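Local coordinates for protein S-adenosylmethionine:2-demethylmenaquinone methyltransferase (Geobacillus kaustophilus, PDB 2PCN) that is of unsettled function but has the fold of the Aldolase/RraA family and assembles as a trimer of identical subunits, at residues A4-Q9 / G148-N153; E41-V46 / D74-I79. All blocks are in the same frame, centred on the assembly; numbering follows the deposited sequence.

How the interactions relate
Interactions 1 and 2 lie on opposite sides of the centre of the chain, their own centres 27 Å apart and their nearest atoms about 17 Å apart, so neither touches the other. Interaction 1 joins the first helix to the last strand: helix 3-10 and strand 148-152. Interaction 2 falls between them in sequence, where helix 44-52 meets helix 74-82. The large mixed sheet connects the two: strand 148-152 pairs with 141-145, which pairs with 30-38, and V46 packs on V37 of that same strand. The helix-strand contact of interaction 1 also touches a second subunit, while no other chain touches the segments of interaction 2.

Interaction 1: A4-Q9 / G148-N153; sequences ADLCDQ and GVVVAN
V150 pushes its two methyl groups at L6 and C7, bringing the first helix of this Aldolase/RraA-family fold against its last strand. Helix 3-10 lies over one face of strand 148-152, a helix-on-sheet contact made entirely by apolar side chains, with no hydrogen bond between the two segments. The backbones are closest at C7 and V150, whose CA atoms stand 8.0 Å apart. L6 directs its CB at the strand and, with CD2 turned elsewhere, reaches over with CD1, which comes to 4.2 Å from V150 CG2. V150 forks so that each branch has its own partner: CG2 goes to the leucine, CG1 to the cysteine. All three residues are buried.

Strand 148-152 is held on both flanks, V150 bonding through its backbone to Y143 of strand 141-145 while V149 and V151 bond to C17 and Q15. L6 and V150 both rest on Y143 as well, so the helix reaches two adjacent strands of the sheet. P114 of the second subunit packs on both C7 and V150, and D8, one residue further along the helix, forms a salt bridge with R95 of that subunit; the seam therefore borders the trimer interface. With chi1 at -75°, C7 extends its sulfur opposite its own carbonyl carbon, and SG stops 3.8 Å from V150 CG1.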
loop_
_atom_site.group_PDB
_atom_site.type_symbol
_atom_site.label_atom_id
_atom_site.label_comp_id
_atom_site.label_asym_id
_atom_site.label_seq_id
_atom_site.Cartn_x
_atom_site.Cartn_y
_atom_site.Cartn_z
ATOM N N ALA A 4 7.318 -16.156 9.805
ATOM C CA ALA A 4 7.849 -15.766 11.105
ATOM C C ALA A 4 8.351 -16.997 11.854
ATOM O O ALA A 4 9.434 -16.973 12.441
ATOM C CB ALA A 4 6.772 -15.059 11.918
ATOM N N ASP A 5 7.567 -18.073 11.825
ATOM C CA ASP A 5 7.954 -19.307 12.507
ATOM C C ASP A 5 9.148 -19.970 11.832
ATOM O O ASP A 5 10.025 -20.514 12.505
ATOM C CB ASP A 5 6.785 -20.295 12.556
ATOM C CG ASP A 5 5.656 -19.822 13.452
ATOM O OD1 ASP A 5 5.939 -19.116 14.442
ATOM O OD2 ASP A 5 4.490 -20.168 13.179
ATOM N N LEU A 6 9.180 -19.926 10.504
ATOM C CA LEU A 6 10.282 -20.519 9.748
ATOM C C LEU A 6 11.593 -19.801 10.047
ATOM O O LEU A 6 12.647 -20.432 10.144
ATOM C CB LEU A 6 9.980 -20.463 8.250
ATOM C CG LEU A 6 8.802 -21.341 7.827
ATOM C CD1 LEU A 6 8.451 -21.081 6.366
ATOM C CD2 LEU A 6 9.165 -22.808 8.053
ATOM N N CYS A 7 11.535 -18.480 10.191
ATOM C CA CYS A 7 12.743 -17.733 10.498
ATOM C C CYS A 7 13.240 -18.083 11.902
ATOM O O CYS A 7 14.438 -18.251 12.112
ATOM C CB CYS A 7 12.494 -16.224 10.378
ATOM S SG CYS A 7 12.401 -15.622 8.658
ATOM N N ASP A 8 12.322 -18.213 12.856
ATOM C CA ASP A 8 12.710 -18.544 14.228
ATOM C C ASP A 8 13.403 -19.901 14.315
ATOM O O ASP A 8 14.369 -20.064 15.057
ATOM C CB ASP A 8 11.490 -18.547 15.156
ATOM C CG ASP A 8 10.916 -17.158 15.377
ATOM O OD1 ASP A 8 11.544 -16.170 14.943
ATOM O OD2 ASP A 8 9.835 -17.055 15.999
ATOM N N GLN A 9 12.912 -20.869 13.547
ATOM C CA GLN A 9 13.476 -22.218 13.553
ATOM C C GLN A 9 14.653 -22.473 12.612
ATOM O O GLN A 9 15.588 -23.192 12.972
ATOM C CB GLN A 9 12.396 -23.248 13.208
ATOM C CG GLN A 9 11.297 -23.428 14.232
ATOM C CD GLN A 9 10.340 -24.541 13.839
ATOM O OE1 GLN A 9 10.738 -25.702 13.711
ATOM N NE2 GLN A 9 9.075 -24.192 13.638
ATOM N N GLY A 148 6.185 -11.719 4.722
ATOM C CA GLY A 148 7.323 -11.687 3.824
ATOM C C GLY A 148 7.501 -12.950 3.012
ATOM O O GLY A 148 6.581 -13.760 2.884
ATOM N N VAL A 149 8.700 -13.113 2.462
ATOM C CA VAL A 149 9.031 -14.269 1.641
ATOM C C VAL A 149 10.421 -14.778 2.005
ATOM O O VAL A 149 11.379 -14.010 2.049
ATOM C CB VAL A 149 9.021 -13.893 0.143
ATOM C CG1 VAL A 149 9.400 -15.104 -0.703
ATOM C CG2 VAL A 149 7.646 -13.360 -0.253
ATOM N N VAL A 150 10.524 -16.078 2.267
ATOM C CA VAL A 150 11.796 -16.688 2.619
ATOM C C VAL A 150 12.054 -17.902 1.736
ATOM O O VAL A 150 11.122 -18.604 1.340
ATOM C CB VAL A 150 11.829 -17.107 4.106
ATOM C CG1 VAL A 150 11.592 -15.883 4.983
ATOM C CG2 VAL A 150 10.785 -18.178 4.383
ATOM N N VAL A 151 13.325 -18.139 1.433
ATOM C CA VAL A 151 13.717 -19.244 0.567
ATOM C C VAL A 151 14.705 -20.198 1.231
ATOM O O VAL A 151 15.697 -19.769 1.816
ATOM C CB VAL A 151 14.364 -18.705 -0.725
ATOM C CG1 VAL A 151 14.792 -19.857 -1.617
ATOM C CG2 VAL A 151 13.387 -17.792 -1.451
ATOM N N ALA A 152 14.426 -21.495 1.128
ATOM C CA ALA A 152 15.298 -22.526 1.688
ATOM C C ALA A 152 15.772 -23.398 0.524
ATOM O O ALA A 152 15.112 -23.464 -0.511
ATOM C CB ALA A 152 14.536 -23.369 2.705
ATOM N N ASN A 153 16.911 -24.063 0.683
ATOM C CA ASN A 153 17.424 -24.903 -0.393
ATOM C C ASN A 153 16.789 -26.288 -0.432
ATOM O O ASN A 153 17.194 -27.144 -1.219
ATOM C CB ASN A 153 18.946 -25.021 -0.294
ATOM C CG ASN A 153 19.657 -23.743 -0.701
ATOM O OD1 ASN A 153 20.884 -23.662 -0.662
ATOM N ND2 ASN A 153 18.884 -22.736 -1.101
#

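Interaction 2: E41-V46 / D74-I79; sequences EDNVLV and DRLAQI
An Asx turn leads into helix 44-52, and the residue at that helix's N-cap position, N43, meets helix 74-82 through L76. D42 makes the turn: its OD1 takes the backbone N-H of V44 at 3.2 Å in a nearly straight bond (170°). The N43 side chain makes no capping bond; a chi1 of 82° sets its CG between the backbone N and the carbonyl carbon, and the amide extends toward the other helix. There ND2 passes 3.5 Å from L76 CD2, a van der Waals contact with a methyl group; the hydrogen bond of ND2 goes to the backbone O of L71. The nearest atoms of the N43 side chain and a bound acetate ion, probably from the crystallisation liquor, are about 3 Å apart. The same leucine methyl also serves V46, whose CG1 is 4.3 Å from L76 CD2, so CD2 touches both the start of the helix and its first turn.

Further along helix 44-52, R47 and L50 also pack on L76, and I79 continues the seam onto R47 and E51. V46 also rests on V37 of strand 30-38, while A77 of helix 74-82 packs on I100 of helix 97-100.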
loop_
_atom_site.group_PDB
_atom_site.type_symbol
_atom_site.label_atom_id
_atom_site.label_comp_id
_atom_site.label_asym_id
_atom_site.label_seq_id
_atom_site.Cartn_x
_atom_site.Cartn_y
_atom_site.Cartn_z
ATOM N N GLU A 41 10.054 -7.723 -19.814
ATOM C CA GLU A 41 8.866 -7.206 -20.489
ATOM C C GLU A 41 8.302 -8.142 -21.564
ATOM O O GLU A 41 7.667 -7.700 -22.525
ATOM C CB GLU A 41 9.184 -5.821 -21.070
ATOM C CG GLU A 41 9.993 -4.954 -20.094
ATOM C CD GLU A 41 10.120 -3.506 -20.531
ATOM O OE1 GLU A 41 10.339 -3.260 -21.732
ATOM O OE2 GLU A 41 10.014 -2.614 -19.665
ATOM N N ASP A 42 8.527 -9.442 -21.387
ATOM C CA ASP A 42 8.040 -10.464 -22.316
ATOM C C ASP A 42 7.550 -11.619 -21.439
ATOM O O ASP A 42 8.234 -12.002 -20.493
ATOM C CB ASP A 42 9.182 -10.932 -23.226
ATOM C CG ASP A 42 8.690 -11.711 -24.436
ATOM O OD1 ASP A 42 8.102 -12.802 -24.262
ATOM O OD2 ASP A 42 8.891 -11.229 -25.568
ATOM N N ASN A 43 6.379 -12.177 -21.732
ATOM C CA ASN A 43 5.875 -13.252 -20.881
ATOM C C ASN A 43 5.542 -14.580 -21.555
ATOM O O ASN A 43 4.843 -15.411 -20.973
ATOM C CB ASN A 43 4.662 -12.748 -20.076
ATOM C CG ASN A 43 3.356 -12.796 -20.857
ATOM O OD1 ASN A 43 3.341 -12.855 -22.086
ATOM N ND2 ASN A 43 2.241 -12.755 -20.131
ATOM N N VAL A 44 6.047 -14.794 -22.768
ATOM C CA VAL A 44 5.787 -16.053 -23.460
ATOM C C VAL A 44 6.312 -17.224 -22.632
ATOM O O VAL A 44 5.653 -18.255 -22.514
ATOM C CB VAL A 44 6.464 -16.090 -24.841
ATOM C CG1 VAL A 44 6.384 -17.500 -25.423
ATOM C CG2 VAL A 44 5.787 -15.093 -25.767
ATOM N N LEU A 45 7.502 -17.065 -22.063
ATOM C CA LEU A 45 8.086 -18.121 -21.249
ATOM C C LEU A 45 7.380 -18.253 -19.907
ATOM O O LEU A 45 7.423 -19.312 -19.283
ATOM C CB LEU A 45 9.580 -17.868 -21.048
ATOM C CG LEU A 45 10.361 -18.020 -22.358
ATOM C CD1 LEU A 45 11.824 -17.677 -22.131
ATOM C CD2 LEU A 45 10.210 -19.453 -22.870
ATOM N N VAL A 46 6.735 -17.181 -19.459
ATOM C CA VAL A 46 5.992 -17.238 -18.203
ATOM C C VAL A 46 4.801 -18.154 -18.470
ATOM O O VAL A 46 4.482 -19.032 -17.670
ATOM C CB VAL A 46 5.473 -15.847 -17.771
ATOM C CG1 VAL A 46 4.634 -15.975 -16.506
ATOM C CG2 VAL A 46 6.646 -14.907 -17.532
ATOM N N ASP A 74 -5.270 -12.433 -15.853
ATOM C CA ASP A 74 -6.214 -13.452 -15.409
ATOM C C ASP A 74 -6.160 -14.759 -16.200
ATOM O O ASP A 74 -6.401 -15.825 -15.639
ATOM C CB ASP A 74 -7.642 -12.890 -15.386
ATOM C CG ASP A 74 -8.214 -12.679 -16.767
ATOM O OD1 ASP A 74 -7.504 -12.131 -17.632
ATOM O OD2 ASP A 74 -9.388 -13.053 -16.981
ATOM N N ARG A 75 -5.836 -14.691 -17.489
ATOM C CA ARG A 75 -5.756 -15.913 -18.290
ATOM C C ARG A 75 -4.672 -16.831 -17.741
ATOM O O ARG A 75 -4.899 -18.024 -17.533
ATOM C CB ARG A 75 -5.441 -15.590 -19.749
ATOM C CG ARG A 75 -6.550 -14.873 -20.497
ATOM C CD ARG A 75 -6.115 -14.618 -21.925
ATOM N NE ARG A 75 -4.861 -13.872 -21.969
ATOM C CZ ARG A 75 -3.923 -14.042 -22.895
ATOM N NH1 ARG A 75 -4.092 -14.937 -23.860
ATOM N NH2 ARG A 75 -2.814 -13.316 -22.855
ATOM N N LEU A 76 -3.487 -16.273 -17.517
ATOM C CA LEU A 76 -2.377 -17.059 -16.990
ATOM C C LEU A 76 -2.617 -17.488 -15.550
ATOM O O LEU A 76 -2.224 -18.587 -15.154
ATOM C CB LEU A 76 -1.064 -16.272 -17.107
ATOM C CG LEU A 76 -0.335 -16.445 -18.449
ATOM C CD1 LEU A 76 -1.278 -16.166 -19.602
ATOM C CD2 LEU A 76 0.871 -15.518 -18.500
ATOM N N ALA A 77 -3.254 -16.630 -14.760
ATOM C CA ALA A 77 -3.542 -16.980 -13.371
ATOM C C ALA A 77 -4.528 -18.150 -13.380
ATOM O O ALA A 77 -4.463 -19.045 -12.540
ATOM C CB ALA A 77 -4.144 -15.788 -12.633
ATOM N N GLN A 78 -5.435 -18.134 -14.348
ATOM C CA GLN A 78 -6.426 -19.194 -14.485
ATOM C C GLN A 78 -5.719 -20.520 -14.767
ATOM O O GLN A 78 -6.085 -21.561 -14.217
ATOM C CB GLN A 78 -7.381 -18.850 -15.624
ATOM C CG GLN A 78 -8.515 -19.830 -15.827
ATOM C CD GLN A 78 -9.499 -19.334 -16.867
ATOM O OE1 GLN A 78 -9.161 -19.198 -18.041
ATOM N NE2 GLN A 78 -10.721 -19.049 -16.436
ATOM N N ILE A 79 -4.705 -20.480 -15.627
ATOM C CA ILE A 79 -3.950 -21.686 -15.949
ATOM C C ILE A 79 -3.315 -22.204 -14.664
ATOM O O ILE A 79 -3.336 -23.405 -14.385
ATOM C CB ILE A 79 -2.833 -21.398 -16.987
ATOM C CG1 ILE A 79 -3.452 -20.978 -18.321
ATOM C CG2 ILE A 79 -1.957 -22.633 -17.172
ATOM C CD1 ILE A 79 -2.434 -20.565 -19.358
#